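Local coordinates for protein alpha,alpha-trehalose-phosphate synthase (UDP-forming) (Burkholderia multivorans, PDB 5UOF) that belongs to glycosyltransferase family 20 and probably has the GT-B fold, two Rossmann-like domains facing each other across a cleft, at residues A[142-147]-A[184-189]; A[394-399]-A[411-416]; A[38-43]-A[68-73]; A[233-238]-A[451-456]. All blocks are in the same frame, centred on the assembly; numbering follows the deposited sequence. Where two conformers were deposited one is given.

Contact 1: A[142-147]-A[184-189]; sequences HLLPFA and KFMCAY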
# COMPACT_ATOMS: atom_id res chain seq x y z
N HIS A 142 5.50 11.10 15.59
CA HIS A 142 6.78 11.05 16.29
C HIS A 142 6.59 10.68 17.75
O HIS A 142 7.55 10.23 18.39
CB HIS A 142 7.51 12.40 16.23
CG HIS A 142 7.88 12.85 14.85
ND1 HIS A 142 8.93 12.29 14.14
CD2 HIS A 142 7.39 13.84 14.07
CE1 HIS A 142 9.04 12.90 12.97
NE2 HIS A 142 8.12 13.84 12.90
N LEU A 143 5.39 10.89 18.29
CA LEU A 143 5.11 10.71 19.71
C LEU A 143 4.10 9.60 19.95
O LEU A 143 3.48 9.54 21.01
CB LEU A 143 4.60 12.02 20.32
CG LEU A 143 5.61 13.16 20.41
CD1 LEU A 143 4.90 14.50 20.60
CD2 LEU A 143 6.58 12.87 21.54
N LEU A 144 3.89 8.73 18.97
CA LEU A 144 2.95 7.63 19.14
C LEU A 144 3.16 6.82 20.42
O LEU A 144 2.16 6.55 21.11
CB LEU A 144 3.01 6.77 17.87
CG LEU A 144 1.90 5.74 17.70
CD1 LEU A 144 1.63 5.58 16.24
CD2 LEU A 144 2.34 4.43 18.33
N PRO A 145 4.37 6.42 20.82
CA PRO A 145 4.52 5.63 22.05
C PRO A 145 4.41 6.42 23.34
O PRO A 145 4.64 5.86 24.42
CB PRO A 145 5.94 5.03 21.92
CG PRO A 145 6.40 5.34 20.53
CD PRO A 145 5.66 6.57 20.12
N PHE A 146 4.03 7.70 23.29
CA PHE A 146 4.18 8.57 24.45
C PHE A 146 3.26 8.16 25.60
O PHE A 146 3.68 8.11 26.76
CB PHE A 146 3.92 10.03 24.05
CG PHE A 146 4.43 11.04 25.05
CD1 PHE A 146 5.76 11.44 25.04
CD2 PHE A 146 3.56 11.62 25.96
CE1 PHE A 146 6.22 12.39 25.95
CE2 PHE A 146 4.01 12.57 26.86
CZ PHE A 146 5.34 12.95 26.85
N ALA A 147 1.98 7.87 25.31
CA ALA A 147 1.06 7.43 26.36
C ALA A 147 1.53 6.14 27.01
O ALA A 147 1.44 5.99 28.23
CB ALA A 147 -0.35 7.24 25.83
N LYS A 184 -0.47 -1.62 20.03
CA LYS A 184 -0.54 -1.66 21.49
C LYS A 184 -0.29 -0.28 22.10
O LYS A 184 -1.01 0.14 23.02
CB LYS A 184 0.46 -2.67 22.05
CG LYS A 184 0.42 -2.77 23.58
CD LYS A 184 1.46 -3.76 24.13
CE LYS A 184 2.87 -3.29 23.84
NZ LYS A 184 3.91 -4.18 24.44
N PHE A 185 0.72 0.44 21.61
CA PHE A 185 0.97 1.80 22.09
C PHE A 185 -0.25 2.69 21.89
O PHE A 185 -0.60 3.49 22.77
CB PHE A 185 2.16 2.41 21.35
CG PHE A 185 3.47 1.73 21.64
CD1 PHE A 185 3.66 0.99 22.79
CD2 PHE A 185 4.53 1.88 20.75
CE1 PHE A 185 4.88 0.38 23.04
CE2 PHE A 185 5.75 1.27 21.00
CZ PHE A 185 5.92 0.52 22.14
N MET A 186 -0.89 2.57 20.74
CA MET A 186 -2.05 3.40 20.44
C MET A 186 -3.21 3.09 21.37
O MET A 186 -4.01 3.97 21.67
CB MET A 186 -2.45 3.21 18.98
CG MET A 186 -1.37 3.74 18.07
SD MET A 186 -1.66 3.52 16.32
CE MET A 186 -3.06 4.64 16.07
N CYS A 187 -3.29 1.85 21.85
CA CYS A 187 -4.33 1.52 22.82
C CYS A 187 -4.01 1.98 24.24
O CYS A 187 -4.84 1.78 25.12
CB CYS A 187 -4.60 0.02 22.81
SG CYS A 187 -5.29 -0.53 21.24
N ALA A 188 -2.84 2.57 24.48
CA ALA A 188 -2.57 3.17 25.78
C ALA A 188 -3.30 4.50 25.97
O ALA A 188 -3.46 4.94 27.12
CB ALA A 188 -1.07 3.37 25.97
N TYR A 189 -3.75 5.13 24.89
CA TYR A 189 -4.55 6.34 24.94
C TYR A 189 -6.00 6.03 25.30
O TYR A 189 -6.55 5.00 24.90
CB TYR A 189 -4.50 7.07 23.59
CG TYR A 189 -3.12 7.55 23.23
CD1 TYR A 189 -2.64 8.75 23.74
CD2 TYR A 189 -2.28 6.79 22.40
CE1 TYR A 189 -1.36 9.20 23.44
CE2 TYR A 189 -0.99 7.23 22.11
CZ TYR A 189 -0.54 8.43 22.64
OH TYR A 189 0.74 8.88 22.37
O HOH W 1 1.46 5.26 23.48
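P145 and F185 bring the two backbones closest, with CA atoms 5.2 Å apart, where the type I turn from L143 to F146 meets the end of helix 179-186 and the type I turn from M186 to Y189. P145, at the N-cap of helix 146-152, lays CB over one face of the F185 ring in a CH-pi contact; proline suits a helix start, where it has no N-H to waste. L144 holds CG anti to the backbone N (chi1 -167°), which sets CG 3.9 Å from M186 CG. Its CD2 meets F185 CB at 3.6 Å. Both segments belong to the N-terminal Rossmann-like domain, and V138 of the central strand 135-139 packs against L143, F146 and Y189. Over one face of the Y189 ring, A147 CB sits 3.3 Å from the centroid of that ring, 16° off its normal, a closeness that a small residue permits. The phenol is held at its far end: Y189 OH donates to L144 O over 3.0 Å, coming from above the carbonyl plane, and A147 N makes a weak bond back to the same hydroxyl. L144 O also accepts from a water that donates to F185 O as well, 2.8 Å from each oxygen.

Contact 2: A[394-399]-A[411-416]; sequences VLSEFA and VNPYDL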
# COMPACT_ATOMS: atom_id res chain seq x y z
N VAL A 394 -8.93 21.66 -7.84
CA VAL A 394 -8.67 20.32 -8.37
C VAL A 394 -7.95 19.56 -7.28
O VAL A 394 -6.87 19.97 -6.85
CB VAL A 394 -7.83 20.38 -9.65
CG1 VAL A 394 -7.50 18.97 -10.12
CG2 VAL A 394 -8.59 21.13 -10.76
N LEU A 395 -8.55 18.46 -6.81
CA LEU A 395 -8.15 17.85 -5.54
C LEU A 395 -7.98 16.35 -5.70
O LEU A 395 -8.84 15.68 -6.27
CB LEU A 395 -9.21 18.13 -4.46
CG LEU A 395 -8.94 17.56 -3.05
CD1 LEU A 395 -7.66 18.13 -2.49
CD2 LEU A 395 -10.10 17.87 -2.11
N SER A 396 -6.88 15.82 -5.15
CA SER A 396 -6.65 14.38 -5.16
C SER A 396 -7.64 13.65 -4.27
O SER A 396 -7.88 14.05 -3.12
CB SER A 396 -5.23 14.08 -4.66
OG SER A 396 -5.08 12.69 -4.37
N GLU A 397 -8.18 12.54 -4.77
CA GLU A 397 -9.07 11.70 -3.97
C GLU A 397 -8.36 11.02 -2.81
O GLU A 397 -9.03 10.42 -1.98
CB GLU A 397 -9.72 10.63 -4.84
CG GLU A 397 -8.75 9.67 -5.47
CD GLU A 397 -9.47 8.56 -6.20
OE1 GLU A 397 -9.84 7.56 -5.55
OE2 GLU A 397 -9.71 8.72 -7.41
N PHE A 398 -7.03 11.06 -2.77
CA PHE A 398 -6.27 10.47 -1.68
C PHE A 398 -5.86 11.49 -0.63
O PHE A 398 -5.06 11.15 0.27
CB PHE A 398 -5.03 9.76 -2.20
CG PHE A 398 -5.33 8.69 -3.22
CD1 PHE A 398 -5.96 7.52 -2.85
CD2 PHE A 398 -4.97 8.86 -4.55
CE1 PHE A 398 -6.23 6.52 -3.78
CE2 PHE A 398 -5.23 7.88 -5.49
CZ PHE A 398 -5.86 6.72 -5.11
N ALA A 399 -6.35 12.72 -0.73
CA ALA A 399 -6.20 13.70 0.34
C ALA A 399 -7.39 13.59 1.28
O ALA A 399 -8.53 13.43 0.84
CB ALA A 399 -6.10 15.12 -0.23
N VAL A 411 -9.75 14.09 -8.49
CA VAL A 411 -9.00 13.34 -9.49
C VAL A 411 -8.12 12.28 -8.82
O VAL A 411 -7.77 12.37 -7.64
CB VAL A 411 -8.13 14.25 -10.38
CG1 VAL A 411 -9.01 15.23 -11.14
CG2 VAL A 411 -7.11 14.99 -9.53
N ASN A 412 -7.76 11.29 -9.62
CA ASN A 412 -6.78 10.31 -9.22
C ASN A 412 -5.44 10.75 -9.80
O ASN A 412 -5.28 10.73 -11.03
CB ASN A 412 -7.18 8.93 -9.75
CG ASN A 412 -6.26 7.81 -9.26
OD1 ASN A 412 -5.07 8.03 -9.06
ND2 ASN A 412 -6.80 6.61 -9.09
N PRO A 413 -4.47 11.15 -8.98
CA PRO A 413 -3.22 11.70 -9.53
C PRO A 413 -2.36 10.68 -10.26
O PRO A 413 -1.43 11.09 -10.97
CB PRO A 413 -2.50 12.25 -8.29
CG PRO A 413 -3.04 11.44 -7.15
CD PRO A 413 -4.47 11.11 -7.51
N TYR A 414 -2.66 9.38 -10.15
CA TYR A 414 -2.01 8.37 -10.97
C TYR A 414 -2.57 8.31 -12.38
O TYR A 414 -2.08 7.52 -13.19
CB TYR A 414 -2.14 7.00 -10.31
CG TYR A 414 -1.41 6.97 -8.99
CD1 TYR A 414 -0.05 6.70 -8.93
CD2 TYR A 414 -2.08 7.25 -7.80
CE1 TYR A 414 0.63 6.67 -7.73
CE2 TYR A 414 -1.40 7.23 -6.58
CZ TYR A 414 -0.05 6.94 -6.56
OH TYR A 414 0.64 6.91 -5.37
N ASP A 415 -3.56 9.13 -12.69
CA ASP A 415 -4.16 9.19 -14.01
C ASP A 415 -3.86 10.59 -14.55
O ASP A 415 -4.64 11.52 -14.35
CB ASP A 415 -5.65 8.91 -13.90
CG ASP A 415 -6.34 8.82 -15.24
OD1 ASP A 415 -5.74 9.20 -16.28
OD2 ASP A 415 -7.50 8.35 -15.26
N LEU A 416 -2.71 10.74 -15.21
CA LEU A 416 -2.29 12.07 -15.66
C LEU A 416 -3.30 12.68 -16.62
O LEU A 416 -3.53 13.89 -16.60
CB LEU A 416 -0.91 12.01 -16.33
CG LEU A 416 0.23 11.46 -15.47
CD1 LEU A 416 1.53 11.46 -16.26
CD2 LEU A 416 0.36 12.28 -14.21
O HOH W 2 -10.17 6.70 -8.93
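Parallel strands 392-396 and 409-411, at one edge of the six-stranded sheet of the C-terminal domain, end in the bridge between S396 and V411. V411 N donates to L395 O over 2.9 Å, and V411 O accepts from E397 N over the same 2.9 Å, with the S396 CA-H also directed at it. Beside the bridge, V394 CG1 meets V411 CG2 at 4.0 Å, two branched side chains that suit a buried strand. Beyond the bridge each chain folds into a side-chain-braced turn. S396 OG accepts from F398 N, an ST turn, and is bonded to P369 O too. N412, its CG anti to the backbone N (chi1 -175°), forms an Asx turn in which OD1 accepts from Y414 N over 3.0 Å. The same OD1 lies in the plane of the F398 ring, 3.6 Å from its CE2, where a partly negative oxygen faces the partly positive ring rim; the amide and ring planes are 84° apart. P413 CD also sits at that rim, 3.8 Å from F398 CD2. Such loops at the carboxyl ends of parallel strands are where Rossmann-like domains commonly gather their sites, and here they meet the second subunit. R174 of that subunit makes a salt bridge with E397 OE1, and its carbonyl accepts from N412 ND2. A water donates to E397 OE2 over 2.6 Å and takes a weak bond from N412 ND2. D415, N-cap of helix 416-428, caps Q418 N with OD1, while its OD2 accepts from the bound serine.

Contact 3: A[38-43]-A[68-73]; sequences DALQET and GNVTYA. With EDO (1,2-ethanediol), chain Q.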
# COMPACT_ATOMS: atom_id res chain seq x y z
N ASP A 38 -6.43 28.50 22.25
CA ASP A 38 -7.65 28.87 22.98
C ASP A 38 -7.92 27.89 24.12
O ASP A 38 -8.37 28.30 25.20
CB ASP A 38 -8.85 28.92 22.04
CG ASP A 38 -8.96 30.24 21.30
OD1 ASP A 38 -8.08 31.11 21.49
OD2 ASP A 38 -9.93 30.41 20.53
N ALA A 39 -7.66 26.60 23.90
CA ALA A 39 -7.87 25.61 24.95
C ALA A 39 -6.80 25.71 26.03
O ALA A 39 -7.10 25.56 27.22
CB ALA A 39 -7.89 24.20 24.35
N LEU A 40 -5.55 25.96 25.65
CA LEU A 40 -4.52 26.16 26.66
C LEU A 40 -4.81 27.40 27.50
O LEU A 40 -4.67 27.37 28.73
CB LEU A 40 -3.14 26.28 26.01
CG LEU A 40 -2.58 24.98 25.40
CD1 LEU A 40 -1.36 25.30 24.56
CD2 LEU A 40 -2.23 23.98 26.50
N GLN A 41 -5.21 28.50 26.85
CA GLN A 41 -5.51 29.73 27.58
C GLN A 41 -6.69 29.53 28.52
O GLN A 41 -6.68 29.99 29.67
CB GLN A 41 -5.80 30.87 26.61
CG GLN A 41 -4.60 31.42 25.87
CD GLN A 41 -5.00 32.37 24.75
OE1 GLN A 41 -4.17 33.08 24.18
NE2 GLN A 41 -6.30 32.38 24.43
N GLU A 42 -7.73 28.85 28.04
CA GLU A 42 -8.95 28.68 28.82
C GLU A 42 -8.71 27.83 30.07
O GLU A 42 -9.28 28.11 31.13
CB GLU A 42 -10.02 28.05 27.93
CG GLU A 42 -11.30 27.64 28.62
CD GLU A 42 -12.24 26.93 27.66
OE1 GLU A 42 -11.98 26.98 26.44
OE2 GLU A 42 -13.22 26.32 28.12
N THR A 43 -7.87 26.80 29.96
CA THR A 43 -7.61 25.87 31.05
C THR A 43 -6.37 26.20 31.87
O THR A 43 -6.06 25.46 32.81
CB THR A 43 -7.49 24.43 30.51
OG1 THR A 43 -6.30 24.32 29.72
CG2 THR A 43 -8.70 24.07 29.67
N GLY A 68 1.02 34.92 29.86
CA GLY A 68 -0.36 35.04 30.27
C GLY A 68 -0.74 33.88 31.16
O GLY A 68 -0.15 33.65 32.22
N ASN A 69 -1.72 33.09 30.72
CA ASN A 69 -2.27 31.99 31.49
C ASN A 69 -1.69 30.64 31.09
O ASN A 69 -2.10 29.61 31.65
CB ASN A 69 -3.79 31.97 31.34
CG ASN A 69 -4.49 31.27 32.48
OD1 ASN A 69 -4.00 31.24 33.61
ND2 ASN A 69 -5.66 30.70 32.19
N VAL A 70 -0.77 30.61 30.15
CA VAL A 70 -0.25 29.37 29.59
C VAL A 70 1.19 29.19 30.02
O VAL A 70 1.97 30.15 30.04
CB VAL A 70 -0.37 29.37 28.05
CG1 VAL A 70 0.16 28.07 27.47
CG2 VAL A 70 -1.81 29.58 27.64
N THR A 71 1.54 27.96 30.38
CA THR A 71 2.91 27.61 30.72
C THR A 71 3.54 26.86 29.56
O THR A 71 2.92 25.96 28.98
CB THR A 71 2.96 26.77 32.00
OG1 THR A 71 2.35 27.50 33.07
CG2 THR A 71 4.39 26.44 32.38
N TYR A 72 4.76 27.24 29.21
CA TYR A 72 5.53 26.54 28.18
C TYR A 72 6.68 25.81 28.88
O TYR A 72 7.53 26.45 29.50
CB TYR A 72 6.04 27.52 27.13
CG TYR A 72 4.93 28.32 26.48
CD1 TYR A 72 4.29 27.84 25.34
CD2 TYR A 72 4.50 29.52 27.01
CE1 TYR A 72 3.27 28.54 24.74
CE2 TYR A 72 3.47 30.24 26.42
CZ TYR A 72 2.86 29.74 25.28
OH TYR A 72 1.83 30.44 24.68
N ALA A 73 6.66 24.48 28.80
CA ALA A 73 7.62 23.61 29.46
C ALA A 73 8.45 22.94 28.38
O ALA A 73 7.96 22.06 27.66
CB ALA A 73 6.92 22.57 30.33
C1 EDO Q . -12.57 24.03 25.12
O1 EDO Q . -13.55 23.50 24.22
C2 EDO Q . -11.36 24.52 24.33
O2 EDO Q . -11.51 25.89 23.92
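A single hydrogen bond joins N69 and Q41: N69 ND2 donates to Q41 O over 2.8 Å. With CG anti to the backbone N (chi1 -157°), the carboxamide of N69 reaches toward the helix, and the donor lies in the carbonyl plane at a C=O...N angle of 158°. Q41 is near the C-terminal end of helix 32-43, where carbonyls tend to outnumber the N-H groups available to them, and an amide NH2 answers that need. Within the helix, T43 OG1 donates to A39 O over 2.9 Å, while T43 N reaches that oxygen from the opposite face of its plane; OG1 is bonded to L12 N as well. A 1,2-ethanediol, probably from the crystallisation liquor, lies on the helix segment only, its O2 donating to E42 OE1 over 2.8 Å. The helix is the crossover of a beta-alpha-beta unit, running between parallel strands 12-16 and 46-48 of the N-terminal Rossmann-like domain; strand 70-77 pairs with 46-48, and W47 on that strand packs against L40. G68, at a positive phi that glycine readily adopts, lies with N69 in the turn between antiparallel strands 63-67 and 70-77. Apolar packing is carried by the buried V70. Its CG2 lies 3.7 Å from both Q41 N and Q41 CA, flanked by L40 CB at 3.9 Å and by Q41 CG at 3.8 Å, part of the aliphatic base of an otherwise exposed glutamine. The other branch, CG1, lies over one face of the Y72 ring near its rim.

Contact 4: A[233-238]-A[451-456]; sequences YPIGVY and SVWRDT. With EDO (1,2-ethanediol), chain Q.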
# COMPACT_ATOMS: atom_id res chain seq x y z
N TYR A 233 -11.58 13.32 13.70
CA TYR A 233 -11.68 14.75 14.01
C TYR A 233 -10.96 15.50 12.89
O TYR A 233 -9.81 15.92 13.06
CB TYR A 233 -11.04 15.11 15.36
CG TYR A 233 -11.43 14.24 16.55
CD1 TYR A 233 -10.84 13.00 16.74
CD2 TYR A 233 -12.33 14.69 17.51
CE1 TYR A 233 -11.18 12.21 17.83
CE2 TYR A 233 -12.67 13.92 18.61
CZ TYR A 233 -12.08 12.67 18.76
OH TYR A 233 -12.40 11.89 19.84
N PRO A 234 -11.57 15.62 11.71
CA PRO A 234 -10.89 16.29 10.59
C PRO A 234 -10.54 17.73 10.92
O PRO A 234 -11.38 18.50 11.37
CB PRO A 234 -11.91 16.20 9.45
CG PRO A 234 -13.23 15.89 10.10
CD PRO A 234 -12.88 15.07 11.32
N ILE A 235 -9.28 18.10 10.70
CA ILE A 235 -8.79 19.44 11.04
C ILE A 235 -9.24 20.42 9.97
O ILE A 235 -8.99 20.22 8.77
CB ILE A 235 -7.26 19.44 11.18
CG1 ILE A 235 -6.82 18.59 12.36
CG2 ILE A 235 -6.74 20.88 11.34
CD1 ILE A 235 -5.31 18.67 12.65
N GLY A 236 -9.86 21.52 10.40
CA GLY A 236 -10.30 22.56 9.50
C GLY A 236 -9.50 23.83 9.64
O GLY A 236 -8.38 23.85 10.18
N VAL A 237 -10.07 24.92 9.13
CA VAL A 237 -9.43 26.23 9.15
C VAL A 237 -10.45 27.24 9.66
O VAL A 237 -11.55 26.87 10.09
CB VAL A 237 -8.92 26.63 7.75
CG1 VAL A 237 -7.91 25.61 7.24
CG2 VAL A 237 -10.10 26.77 6.78
N TYR A 238 -10.09 28.53 9.65
CA TYR A 238 -11.07 29.58 9.91
C TYR A 238 -11.32 30.31 8.60
O TYR A 238 -10.60 31.26 8.26
CB TYR A 238 -10.59 30.55 11.00
CG TYR A 238 -10.58 29.95 12.39
CD1 TYR A 238 -11.76 29.55 13.00
CD2 TYR A 238 -9.39 29.81 13.09
CE1 TYR A 238 -11.76 29.01 14.28
CE2 TYR A 238 -9.38 29.27 14.37
CZ TYR A 238 -10.57 28.87 14.96
OH TYR A 238 -10.57 28.34 16.24
N SER A 451 -12.24 25.30 15.21
CA SER A 451 -12.71 25.16 16.58
C SER A 451 -13.43 23.83 16.81
O SER A 451 -13.48 23.36 17.95
CB SER A 451 -13.63 26.32 16.96
OG SER A 451 -14.92 26.15 16.41
N VAL A 452 -13.96 23.21 15.75
CA VAL A 452 -14.64 21.93 15.92
C VAL A 452 -13.63 20.85 16.32
O VAL A 452 -13.88 20.08 17.25
CB VAL A 452 -15.40 21.55 14.64
CG1 VAL A 452 -16.08 20.18 14.79
CG2 VAL A 452 -16.44 22.64 14.32
N TRP A 453 -12.48 20.80 15.64
CA TRP A 453 -11.42 19.87 16.03
C TRP A 453 -11.04 20.06 17.49
O TRP A 453 -11.04 19.11 18.28
CB TRP A 453 -10.20 20.10 15.13
CG TRP A 453 -8.96 19.32 15.43
CD1 TRP A 453 -8.73 18.00 15.16
CD2 TRP A 453 -7.75 19.83 16.00
NE1 TRP A 453 -7.46 17.65 15.56
CE2 TRP A 453 -6.83 18.76 16.05
CE3 TRP A 453 -7.35 21.09 16.47
CZ2 TRP A 453 -5.54 18.91 16.56
CZ3 TRP A 453 -6.07 21.24 16.96
CH2 TRP A 453 -5.18 20.15 17.01
N ARG A 454 -10.72 21.30 17.86
CA ARG A 454 -10.28 21.58 19.22
C ARG A 454 -11.36 21.22 20.23
O ARG A 454 -11.12 20.50 21.21
CB ARG A 454 -9.90 23.05 19.32
CG ARG A 454 -9.78 23.54 20.73
CD ARG A 454 -9.26 24.96 20.78
NE ARG A 454 -10.24 25.94 20.32
CZ ARG A 454 -10.14 26.62 19.18
NH1 ARG A 454 -9.10 26.43 18.37
NH2 ARG A 454 -11.07 27.50 18.86
N ASP A 455 -12.58 21.72 20.01
CA ASP A 455 -13.63 21.61 21.01
C ASP A 455 -14.11 20.17 21.17
O ASP A 455 -14.35 19.73 22.30
CB ASP A 455 -14.81 22.51 20.64
CG ASP A 455 -14.51 23.98 20.85
OD1 ASP A 455 -13.58 24.30 21.62
OD2 ASP A 455 -15.21 24.80 20.23
N THR A 456 -14.26 19.43 20.07
CA THR A 456 -14.76 18.06 20.18
C THR A 456 -13.71 17.13 20.78
O THR A 456 -14.04 16.24 21.57
CB THR A 456 -15.23 17.55 18.82
OG1 THR A 456 -14.15 17.61 17.89
CG2 THR A 456 -16.37 18.42 18.30
C1 EDO Q . -12.57 24.03 25.12
O1 EDO Q . -13.55 23.50 24.22
C2 EDO Q . -11.36 24.52 24.33
O2 EDO Q . -11.51 25.89 23.92
O HOH W 3 -11.81 21.33 12.56
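I235 and W453 form the tight heart of this contact, lying side by side and pointing the same way. CG1 of I235, anti to the carbonyl carbon (chi1 -66°), lies 3.5 Å from the centroid of the five-membered ring of W453, over its face, and I235 CD1 continues over the indole to within 3.7 Å of W453 CE2. At the indole edge, Y233 O comes within 3.1 Å of W453 CD1, a polarised ring carbon beside the nitrogen. A broad, flat tryptophan suits this place, since F162 and W137 press on it from the sheet. A water takes the polar groups nearby, accepting from G236 N over 2.9 Å and from W453 N over 3.2 Å. Y238 and R454 cross at about a right angle: R454 NH2 donates to Y238 OH over 2.8 Å, with the hydroxyl in the guanidinium plane, and NH1 adds a weak bond. R454 NH1 also donates to G35 O, while S451 CA covers part of one guanidinium face. The margin is looser. On its exposed side D455 OD1 accepts from O1 of 1,2-ethanediol over 2.7 Å, and the ion pair of D455 OD1 with R454 NE is long, at 3.9 Å. At the rim T456, partly exposed, brings OG1 to the edge of the Y233 ring, but this threonine has two conformers, which leaves the contact doubtful. Y233 OH is hydrogen-bonded to D460. A last helix that returns from the C-terminal domain to pack on the N-terminal one, here against the segment following strand 226-232, is characteristic of GT-B enzymes.

From the N terminus, contact 3 closes first, linking helix 32-43 to strand 70-77 across 24 residues. Contact 1 follows in series, closing a loop of the 36 residues between 147 and 184, which joins two helices of the same N-terminal domain. Contact 4 opens at 233-238 and closes only at 451-456, and its long loop contains most of the C-terminal domain. Contact 2 is nested inside that loop, at the edge of the second sheet, its centre 24 Å from that of contact 4. None of the loops cross. Contacts 3 and 4 touch: A39 packs on R454, so the returning helix lies against helix 32-43, D38 adds a weak ion pair with R454, and the two contacts also share a 1,2-ethanediol.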